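Local coordinates for uncharacterized protein (Pyrobaculum aerophilum, PDB 2ZYZ), which probably serves as the structural subunit of a splicing endonuclease, a role in keeping with its likely ability to bind nucleic acid, at residues F37-Q42 and F48-K53; R55-V60 and I76-T81; V87-S92 and V97-V102. One frame throughout, in Å; residues are numbered along the deposited sequence.

Contact 1: F37-Q42 and F48-K53; sequences FKIIEQ and FIAEKK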
loop_
_atom_site.group_PDB
_atom_site.type_symbol
_atom_site.label_atom_id
_atom_site.label_comp_id
_atom_site.label_asym_id
_atom_site.label_seq_id
_atom_site.Cartn_x
_atom_site.Cartn_y
_atom_site.Cartn_z
ATOM N N PHE C 37 17.609 -25.134 -8.603
ATOM C CA PHE C 37 18.752 -24.462 -8.026
ATOM C C PHE C 37 19.623 -25.378 -7.187
ATOM O O PHE C 37 19.153 -26.278 -6.587
ATOM C CB PHE C 37 18.332 -23.272 -7.167
ATOM C CG PHE C 37 17.854 -22.114 -7.936
ATOM C CD1 PHE C 37 16.667 -22.145 -8.533
ATOM C CD2 PHE C 37 18.604 -20.977 -8.035
ATOM C CE1 PHE C 37 16.236 -21.077 -9.222
ATOM C CE2 PHE C 37 18.189 -19.917 -8.722
ATOM C CZ PHE C 37 16.997 -19.970 -9.326
ATOM N N LYS C 38 20.905 -25.078 -7.134
ATOM C CA LYS C 38 21.673 -25.563 -6.031
ATOM C C LYS C 38 22.180 -24.563 -5.079
ATOM O O LYS C 38 22.565 -23.497 -5.443
ATOM C CB LYS C 38 22.758 -26.537 -6.419
ATOM C CG LYS C 38 22.822 -27.729 -5.397
ATOM C CD LYS C 38 22.441 -27.355 -3.911
ATOM C CE LYS C 38 21.456 -28.244 -3.265
ATOM N NZ LYS C 38 20.661 -28.965 -4.268
ATOM N N ILE C 39 22.189 -24.938 -3.819
ATOM C CA ILE C 39 22.625 -24.025 -2.817
ATOM C C ILE C 39 24.122 -24.051 -2.727
ATOM O O ILE C 39 24.688 -25.114 -2.571
ATOM C CB ILE C 39 22.033 -24.318 -1.450
ATOM C CG1 ILE C 39 20.551 -24.600 -1.535
ATOM C CG2 ILE C 39 22.301 -23.181 -0.515
ATOM C CD1 ILE C 39 19.783 -23.598 -2.242
ATOM N N ILE C 40 24.743 -22.881 -2.780
ATOM C CA ILE C 40 26.185 -22.745 -2.924
ATOM C C ILE C 40 26.819 -22.490 -1.578
ATOM O O ILE C 40 27.688 -23.201 -1.179
ATOM C CB ILE C 40 26.595 -21.632 -3.910
ATOM C CG1 ILE C 40 26.037 -21.882 -5.298
ATOM C CG2 ILE C 40 28.067 -21.414 -3.912
ATOM C CD1 ILE C 40 26.301 -23.141 -5.774
ATOM N N GLU C 41 26.310 -21.511 -0.854
ATOM C CA GLU C 41 26.872 -21.094 0.407
ATOM C C GLU C 41 25.845 -20.366 1.276
ATOM O O GLU C 41 25.118 -19.530 0.806
ATOM C CB GLU C 41 28.099 -20.229 0.187
ATOM C CG GLU C 41 28.962 -20.130 1.392
ATOM C CD GLU C 41 29.918 -18.999 1.319
ATOM O OE1 GLU C 41 29.870 -18.263 0.352
ATOM O OE2 GLU C 41 30.715 -18.833 2.229
ATOM N N GLN C 42 25.812 -20.697 2.551
ATOM C CA GLN C 42 25.035 -19.922 3.481
ATOM C C GLN C 42 25.883 -18.898 4.132
ATOM O O GLN C 42 26.861 -19.242 4.737
ATOM C CB GLN C 42 24.365 -20.821 4.497
ATOM C CG GLN C 42 23.375 -20.130 5.366
ATOM C CD GLN C 42 22.006 -20.182 4.764
ATOM O OE1 GLN C 42 21.714 -21.121 4.091
ATOM N NE2 GLN C 42 21.160 -19.199 5.037
ATOM N N PHE C 48 21.902 -16.268 1.545
ATOM C CA PHE C 48 22.601 -17.376 0.939
ATOM C C PHE C 48 22.818 -17.160 -0.543
ATOM O O PHE C 48 22.221 -16.323 -1.089
ATOM C CB PHE C 48 21.937 -18.711 1.178
ATOM C CG PHE C 48 20.568 -18.822 0.625
ATOM C CD1 PHE C 48 20.347 -19.355 -0.609
ATOM C CD2 PHE C 48 19.476 -18.410 1.350
ATOM C CE1 PHE C 48 19.128 -19.472 -1.083
ATOM C CE2 PHE C 48 18.251 -18.549 0.836
ATOM C CZ PHE C 48 18.092 -19.063 -0.404
ATOM N N ILE C 49 23.713 -17.933 -1.135
ATOM C CA ILE C 49 23.943 -17.919 -2.563
ATOM C C ILE C 49 23.423 -19.205 -3.131
ATOM O O ILE C 49 23.700 -20.233 -2.599
ATOM C CB ILE C 49 25.441 -17.823 -2.883
ATOM C CG1 ILE C 49 26.014 -16.581 -2.253
ATOM C CG2 ILE C 49 25.684 -17.796 -4.397
ATOM C CD1 ILE C 49 27.439 -16.463 -2.280
ATOM N N ALA C 50 22.699 -19.134 -4.235
ATOM C CA ALA C 50 22.262 -20.314 -4.924
ATOM C C ALA C 50 22.393 -20.090 -6.406
ATOM O O ALA C 50 22.485 -19.001 -6.826
ATOM C CB ALA C 50 20.911 -20.652 -4.593
ATOM N N GLU C 51 22.374 -21.154 -7.185
ATOM C CA GLU C 51 22.734 -21.100 -8.600
ATOM C C GLU C 51 21.802 -21.909 -9.484
ATOM O O GLU C 51 21.509 -23.015 -9.182
ATOM C CB GLU C 51 24.141 -21.595 -8.810
ATOM C CG GLU C 51 24.440 -21.904 -10.260
ATOM C CD GLU C 51 25.914 -21.890 -10.613
ATOM O OE1 GLU C 51 26.192 -21.666 -11.811
ATOM O OE2 GLU C 51 26.777 -22.137 -9.740
ATOM N N LYS C 52 21.331 -21.298 -10.554
ATOM C CA LYS C 52 20.712 -22.012 -11.628
ATOM C C LYS C 52 21.433 -21.644 -12.899
ATOM O O LYS C 52 22.401 -22.216 -13.221
ATOM C CB LYS C 52 19.250 -21.686 -11.765
ATOM C CG LYS C 52 18.421 -22.798 -12.285
ATOM C CD LYS C 52 17.082 -22.328 -12.706
ATOM C CE LYS C 52 16.353 -23.316 -13.508
ATOM N NZ LYS C 52 14.919 -23.065 -13.426
ATOM N N LYS C 53 21.011 -20.603 -13.566
ATOM C CA LYS C 53 21.816 -20.231 -14.714
ATOM C C LYS C 53 23.005 -19.418 -14.250
ATOM O O LYS C 53 24.110 -19.703 -14.608
ATOM C CB LYS C 53 21.011 -19.503 -15.766
ATOM C CG LYS C 53 20.019 -20.375 -16.506
ATOM C CD LYS C 53 18.774 -19.625 -16.919
ATOM C CE LYS C 53 17.624 -20.555 -17.079
ATOM N NZ LYS C 53 16.869 -20.751 -15.824
#
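Phe37, just ahead of the first strand, lays its ring against Lys52. CB of Lys52 sits over the centre of one ring face, 3.7 Å from the centroid of the Phe37 ring, a CH-pi contact with the two side chains crossing at about a right angle. A chi1 of -73°, with CG beside the backbone N, turns the ring there; the lysine chain runs on past CE1 of Phe37 and delivers its NZ to the carbonyl oxygen of Arg35. At Lys38 the backbones bond both ways, Lys38 N to Glu51 O at 3.0 Å and Glu51 N to Lys38 O at 2.9 Å. Ile39 faces Ala50, its CD1 3.9 Å from Ala50 CB, on the side where Phe29 of helix 23-34 packs on Ile39. Ile40 breaks the alternation: Ile49 O accepts from Ile40 N at 2.9 Å and, weakly, from Glu41 N at 3.4 Å. The branch at Ile40 CB rests on Ile49 CG2 at 4.0 Å, while CG1 and CD1 reach Glu51 CB; the Glu51 carboxylate is paired with Arg55. Glu41 runs alongside Ile49, pointing the same way, and its carbonyl oxygen takes Ile49 N at 2.9 Å. Gln42 bends at chi2 (91°), which brings its amide against CB of Phe48, the amide and ring planes 37° apart; its NE2 is held by the carbonyl oxygen of Asp44. Two residues on one strand thus share Ile49 on the other, the mark of a classic beta bulge, here in the antiparallel hairpin of strands 38-44 and 47-51 at the 38-44 edge of the chain's sheet.

Contact 2: R55-V60 and I76-T81; sequences RYLFYV and INMGET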
loop_
_atom_site.group_PDB
_atom_site.type_symbol
_atom_site.label_atom_id
_atom_site.label_comp_id
_atom_site.label_asym_id
_atom_site.label_seq_id
_atom_site.Cartn_x
_atom_site.Cartn_y
_atom_site.Cartn_z
ATOM N N ARG C 55 24.640 -17.322 -10.537
ATOM C CA ARG C 55 24.497 -17.239 -9.094
ATOM C C ARG C 55 23.772 -15.999 -8.645
ATOM O O ARG C 55 24.018 -14.940 -9.129
ATOM C CB ARG C 55 25.848 -17.280 -8.415
ATOM C CG ARG C 55 26.695 -18.406 -8.896
ATOM C CD ARG C 55 27.813 -18.710 -8.004
ATOM N NE ARG C 55 28.264 -20.078 -8.148
ATOM C CZ ARG C 55 29.401 -20.510 -7.610
ATOM N NH1 ARG C 55 29.769 -21.745 -7.769
ATOM N NH2 ARG C 55 30.140 -19.699 -6.881
ATOM N N TYR C 56 22.886 -16.176 -7.682
ATOM C CA TYR C 56 22.162 -15.081 -7.090
ATOM C C TYR C 56 22.383 -15.014 -5.584
ATOM O O TYR C 56 22.606 -15.982 -4.979
ATOM C CB TYR C 56 20.670 -15.250 -7.320
ATOM C CG TYR C 56 20.161 -15.448 -8.744
ATOM C CD1 TYR C 56 20.092 -16.690 -9.274
ATOM C CD2 TYR C 56 19.675 -14.417 -9.486
ATOM C CE1 TYR C 56 19.648 -16.901 -10.473
ATOM C CE2 TYR C 56 19.209 -14.635 -10.737
ATOM C CZ TYR C 56 19.189 -15.902 -11.213
ATOM O OH TYR C 56 18.712 -16.258 -12.449
ATOM N N LEU C 57 22.252 -13.835 -5.029
ATOM C CA LEU C 57 22.230 -13.673 -3.623
ATOM C C LEU C 57 20.806 -13.568 -3.148
ATOM O O LEU C 57 20.128 -12.670 -3.532
ATOM C CB LEU C 57 23.018 -12.448 -3.218
ATOM C CG LEU C 57 23.174 -12.103 -1.753
ATOM C CD1 LEU C 57 23.994 -13.126 -1.081
ATOM C CD2 LEU C 57 23.783 -10.775 -1.621
ATOM N N PHE C 58 20.385 -14.521 -2.330
ATOM C CA PHE C 58 19.050 -14.587 -1.799
ATOM C C PHE C 58 18.979 -14.006 -0.396
ATOM O O PHE C 58 19.838 -14.270 0.419
ATOM C CB PHE C 58 18.524 -15.996 -1.782
ATOM C CG PHE C 58 18.173 -16.521 -3.114
ATOM C CD1 PHE C 58 19.118 -17.079 -3.888
ATOM C CD2 PHE C 58 16.882 -16.463 -3.586
ATOM C CE1 PHE C 58 18.782 -17.564 -5.121
ATOM C CE2 PHE C 58 16.565 -16.932 -4.807
ATOM C CZ PHE C 58 17.515 -17.484 -5.570
ATOM N N TYR C 59 17.893 -13.287 -0.134
ATOM C CA TYR C 59 17.594 -12.785 1.191
ATOM C C TYR C 59 16.159 -13.146 1.529
ATOM O O TYR C 59 15.260 -12.838 0.802
ATOM C CB TYR C 59 17.833 -11.282 1.268
ATOM C CG TYR C 59 17.560 -10.659 2.597
ATOM C CD1 TYR C 59 18.170 -11.108 3.717
ATOM C CD2 TYR C 59 16.697 -9.616 2.720
ATOM C CE1 TYR C 59 17.939 -10.561 4.899
ATOM C CE2 TYR C 59 16.445 -9.068 3.927
ATOM C CZ TYR C 59 17.078 -9.553 5.004
ATOM O OH TYR C 59 16.827 -9.020 6.171
ATOM N N VAL C 60 15.952 -13.824 2.640
ATOM C CA VAL C 60 14.672 -14.363 2.969
ATOM C C VAL C 60 13.928 -13.358 3.842
ATOM O O VAL C 60 14.476 -12.920 4.792
ATOM C CB VAL C 60 14.793 -15.693 3.762
ATOM C CG1 VAL C 60 13.512 -16.112 4.255
ATOM C CG2 VAL C 60 15.381 -16.738 2.934
ATOM N N ILE C 76 21.709 -5.416 -0.681
ATOM C CA ILE C 76 21.833 -4.995 -2.050
ATOM C C ILE C 76 23.287 -4.638 -2.350
ATOM O O ILE C 76 23.804 -4.989 -3.313
ATOM C CB ILE C 76 20.927 -3.812 -2.316
ATOM C CG1 ILE C 76 19.474 -4.233 -2.192
ATOM C CG2 ILE C 76 21.278 -3.186 -3.577
ATOM C CD1 ILE C 76 18.503 -3.160 -2.179
ATOM N N ASN C 77 23.921 -3.973 -1.442
ATOM C CA ASN C 77 25.301 -3.632 -1.627
ATOM C C ASN C 77 26.170 -4.876 -1.652
ATOM O O ASN C 77 27.062 -4.957 -2.378
ATOM C CB ASN C 77 25.739 -2.708 -0.495
ATOM C CG ASN C 77 27.132 -2.160 -0.680
ATOM O OD1 ASN C 77 27.972 -2.282 0.176
ATOM N ND2 ASN C 77 27.351 -1.526 -1.776
ATOM N N MET C 78 25.919 -5.837 -0.806
ATOM C CA MET C 78 26.619 -7.105 -0.937
ATOM C C MET C 78 26.493 -7.717 -2.334
ATOM O O MET C 78 27.405 -8.206 -2.863
ATOM C CB MET C 78 26.090 -8.094 0.073
ATOM C CG MET C 78 27.022 -8.628 1.009
ATOM S SD MET C 78 26.288 -9.929 1.955
ATOM C CE MET C 78 25.250 -9.000 2.869
ATOM N N GLY C 79 25.327 -7.649 -2.937
ATOM C CA GLY C 79 25.206 -8.218 -4.241
ATOM C C GLY C 79 26.074 -7.502 -5.248
ATOM O O GLY C 79 26.613 -8.110 -6.120
ATOM N N GLU C 80 26.159 -6.186 -5.120
ATOM C CA GLU C 80 27.023 -5.401 -5.968
ATOM C C GLU C 80 28.479 -5.818 -5.712
ATOM O O GLU C 80 29.171 -6.078 -6.590
ATOM C CB GLU C 80 26.823 -3.888 -5.747
ATOM C CG GLU C 80 25.497 -3.367 -6.214
ATOM C CD GLU C 80 25.377 -1.858 -6.211
ATOM O OE1 GLU C 80 26.382 -1.199 -6.253
ATOM O OE2 GLU C 80 24.270 -1.338 -6.196
ATOM N N THR C 81 28.858 -5.931 -4.464
ATOM C CA THR C 81 30.211 -6.286 -4.084
ATOM C C THR C 81 30.607 -7.667 -4.555
ATOM O O THR C 81 31.717 -7.878 -4.918
ATOM C CB THR C 81 30.348 -6.252 -2.596
ATOM O OG1 THR C 81 30.301 -4.918 -2.137
ATOM C CG2 THR C 81 31.589 -6.916 -2.119
#
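A chi1 of -178° at Leu57 swings CG away from the backbone N, and a chi2 of 67° points CD2 toward the helix turn holding Met78 and Gly79. Of the two terminal methyls, CD2 is the one that reaches these residues. Met78 meets the strand at the root of its side chain, by CB, which is 3.9 Å from Leu57 CD2, and the chain beyond bends at chi3. The two side chains cross at about a right angle. The same methyl comes still closer to the helix backbone, 3.7 Å from Gly79 N, and Gly79 CA is also 3.9 Å from Leu57 CD2. A single leucine methyl therefore rests on helix backbone and on the first carbon of a side chain, with no hydrogen bond between the two segments. The CA atoms of Leu57 and Gly79 are 6.2 Å apart, and Gly79 has no side chain to stand between its backbone and the leucine methyl. This is the packing inside a beta-alpha-beta unit: strand 55-62 leads into helix 69-81, which covers the sheet before the chain returns as strand 86-91, parallel to the first. Leu57 is tied by backbone bonds to Pro85 and Val87, and its side chain also touches Ile47 of the neighbouring strand. Within the helix turn, Thr81 N bonds Asn77 O at 2.9 Å, and Thr81 OG1 adds a weak bond of 3.2 Å to that Asn77 O. Farther round the helix, Ile76 packs on Val102, while the Glu80 carboxylate forms a salt bridge with Arg106.

Contact 3: V87-S92 and V97-V102; sequences VLALVS and VTYYYV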
loop_
_atom_site.group_PDB
_atom_site.type_symbol
_atom_site.label_atom_id
_atom_site.label_comp_id
_atom_site.label_asym_id
_atom_site.label_seq_id
_atom_site.Cartn_x
_atom_site.Cartn_y
_atom_site.Cartn_z
ATOM N N VAL C 87 17.883 -11.426 -4.946
ATOM C CA VAL C 87 16.529 -11.923 -5.003
ATOM C C VAL C 87 16.031 -11.958 -3.577
ATOM O O VAL C 87 16.668 -12.488 -2.728
ATOM C CB VAL C 87 16.424 -13.334 -5.607
ATOM C CG1 VAL C 87 15.020 -13.814 -5.663
ATOM C CG2 VAL C 87 16.971 -13.355 -6.981
ATOM N N LEU C 88 14.894 -11.356 -3.356
ATOM C CA LEU C 88 14.201 -11.435 -2.091
ATOM C C LEU C 88 13.250 -12.610 -2.115
ATOM O O LEU C 88 12.421 -12.685 -2.927
ATOM C CB LEU C 88 13.418 -10.159 -1.819
ATOM C CG LEU C 88 14.251 -8.908 -1.816
ATOM C CD1 LEU C 88 13.456 -7.657 -1.711
ATOM C CD2 LEU C 88 15.404 -8.974 -0.905
ATOM N N ALA C 89 13.395 -13.515 -1.178
ATOM C CA ALA C 89 12.520 -14.632 -1.119
ATOM C C ALA C 89 11.480 -14.335 -0.060
ATOM O O ALA C 89 11.784 -14.349 1.063
ATOM C CB ALA C 89 13.283 -15.858 -0.743
ATOM N N LEU C 90 10.255 -14.099 -0.473
ATOM C CA LEU C 90 9.200 -13.722 0.444
ATOM C C LEU C 90 8.389 -14.915 0.893
ATOM O O LEU C 90 7.886 -15.604 0.086
ATOM C CB LEU C 90 8.271 -12.724 -0.200
ATOM C CG LEU C 90 8.935 -11.576 -0.957
ATOM C CD1 LEU C 90 7.963 -10.699 -1.577
ATOM C CD2 LEU C 90 9.846 -10.824 -0.220
ATOM N N VAL C 91 8.270 -15.122 2.182
ATOM C CA VAL C 91 7.599 -16.304 2.672
ATOM C C VAL C 91 6.381 -15.964 3.507
ATOM O O VAL C 91 6.467 -15.177 4.401
ATOM C CB VAL C 91 8.525 -17.159 3.529
ATOM C CG1 VAL C 91 7.940 -18.519 3.747
ATOM C CG2 VAL C 91 9.839 -17.258 2.916
ATOM N N SER C 92 5.245 -16.539 3.159
ATOM C CA SER C 92 4.028 -16.277 3.887
ATOM C C SER C 92 4.050 -16.947 5.249
ATOM O O SER C 92 4.827 -17.753 5.490
ATOM C CB SER C 92 2.820 -16.763 3.127
ATOM O OG SER C 92 2.741 -18.110 3.297
ATOM N N VAL C 97 6.142 -19.342 -1.004
ATOM C CA VAL C 97 7.286 -18.562 -1.357
ATOM C C VAL C 97 7.120 -17.825 -2.687
ATOM O O VAL C 97 6.724 -18.405 -3.637
ATOM C CB VAL C 97 8.571 -19.393 -1.422
ATOM C CG1 VAL C 97 9.731 -18.489 -1.573
ATOM C CG2 VAL C 97 8.727 -20.231 -0.222
ATOM N N THR C 98 7.415 -16.548 -2.693
ATOM C CA THR C 98 7.326 -15.689 -3.860
ATOM C C THR C 98 8.623 -14.923 -3.984
ATOM O O THR C 98 9.115 -14.498 -3.014
ATOM C CB THR C 98 6.203 -14.647 -3.658
ATOM O OG1 THR C 98 4.988 -15.314 -3.408
ATOM C CG2 THR C 98 6.014 -13.793 -4.894
ATOM N N TYR C 99 9.175 -14.751 -5.175
ATOM C CA TYR C 99 10.472 -14.072 -5.325
ATOM C C TYR C 99 10.389 -12.734 -6.070
ATOM O O TYR C 99 9.691 -12.619 -7.031
ATOM C CB TYR C 99 11.530 -14.956 -5.995
ATOM C CG TYR C 99 11.654 -16.367 -5.435
ATOM C CD1 TYR C 99 10.880 -17.374 -5.904
ATOM C CD2 TYR C 99 12.531 -16.658 -4.441
ATOM C CE1 TYR C 99 11.003 -18.640 -5.420
ATOM C CE2 TYR C 99 12.645 -17.885 -3.950
ATOM C CZ TYR C 99 11.900 -18.900 -4.437
ATOM O OH TYR C 99 12.016 -20.149 -3.915
ATOM N N TYR C 100 11.100 -11.724 -5.577
ATOM C CA TYR C 100 11.267 -10.480 -6.267
ATOM C C TYR C 100 12.767 -10.146 -6.467
ATOM O O TYR C 100 13.505 -10.203 -5.568
ATOM C CB TYR C 100 10.569 -9.340 -5.505
ATOM C CG TYR C 100 9.097 -9.167 -5.778
ATOM C CD1 TYR C 100 8.161 -10.065 -5.320
ATOM C CD2 TYR C 100 8.644 -8.101 -6.491
ATOM C CE1 TYR C 100 6.850 -9.912 -5.565
ATOM C CE2 TYR C 100 7.333 -7.933 -6.732
ATOM C CZ TYR C 100 6.425 -8.842 -6.300
ATOM O OH TYR C 100 5.116 -8.632 -6.565
ATOM N N TYR C 101 13.135 -9.713 -7.649
ATOM C CA TYR C 101 14.384 -8.995 -7.792
ATOM C C TYR C 101 14.374 -7.660 -7.081
ATOM O O TYR C 101 13.389 -7.016 -7.049
ATOM C CB TYR C 101 14.738 -8.720 -9.259
ATOM C CG TYR C 101 14.707 -9.906 -10.158
ATOM C CD1 TYR C 101 13.784 -9.993 -11.153
ATOM C CD2 TYR C 101 15.619 -10.902 -10.044
ATOM C CE1 TYR C 101 13.737 -11.019 -11.950
ATOM C CE2 TYR C 101 15.585 -11.965 -10.877
ATOM C CZ TYR C 101 14.622 -12.006 -11.841
ATOM O OH TYR C 101 14.532 -13.055 -12.677
ATOM N N VAL C 102 15.522 -7.257 -6.571
ATOM C CA VAL C 102 15.714 -5.909 -6.123
ATOM C C VAL C 102 17.091 -5.364 -6.531
ATOM O O VAL C 102 18.016 -6.106 -6.589
ATOM C CB VAL C 102 15.511 -5.796 -4.634
ATOM C CG1 VAL C 102 16.506 -6.562 -3.923
ATOM C CG2 VAL C 102 15.497 -4.439 -4.203
HETATM O O HOH W 1 4.819 -15.861 -0.848
#
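Tyr99 faces Ala89 across the strand pair and touches Val87 diagonally, all three on one face. Val87 CG1 lies 3.7 Å from Tyr99 CB, and Ala89 CB meets the ring at Tyr99 CE2, 3.8 Å away. The other face carries Leu88, Leu90 and Tyr100. Leu90 keeps CG beside its backbone N (chi1 -45°), crossing the tyrosine at a slant with Leu90 CD1 3.8 Å from Tyr100 CD1. Leu88 turns its branch to Val102, whose CG1 is 3.9 Å from Leu88 CG. Cutting Leu88 back to an alanine is likely to leave Val102 CG1 without this apolar partner and to open a gap toward Leu72 of helix 69-81. Behind these side chains runs a regular antiparallel hairpin: Leu88 and Tyr100 bond in both directions, with Leu88 N to Tyr100 O at 2.9 Å, as do Leu90 and Thr98, with Leu90 N to Thr98 O at 2.8 Å. Leu90 O, already taken by Thr98 N, also accepts from a water at 3.2 Å, and that water sits 2.6 Å from Thr98 OG1, tying the threonine hydroxyl back to the opposite strand. Farther out, Asp31 of helix 23-34 holds the hydroxyl of Tyr99, and Val28 of that helix packs on Ala89. Tyr100, Tyr101 and Val102 pair in an antiparallel ladder with a strand of a neighbouring subunit, which carries the sheet across the interface.

Contacts 1 and 3 are antiparallel hairpins on the two flanks of the five-stranded sheet of this chain, their centres about 15 Å apart and without touching; contact 2 lies between them on strand 55-62. That strand pairs with 47-51 through Phe48 O and Phe58 N (2.9 Å), and with 86-91 through Tyr59 O and Ala89 N (2.8 Å). Contact 1 is partly exposed and mixes charged side chains with aliphatic ones. Contact 3 is buried, mostly apolar and aromatic, and abuts another subunit. Contact 2, also buried, is small and wholly apolar in its side-chain contact; it sets a helix on the sheet, whereas the hairpins join strand to strand by backbone bonds.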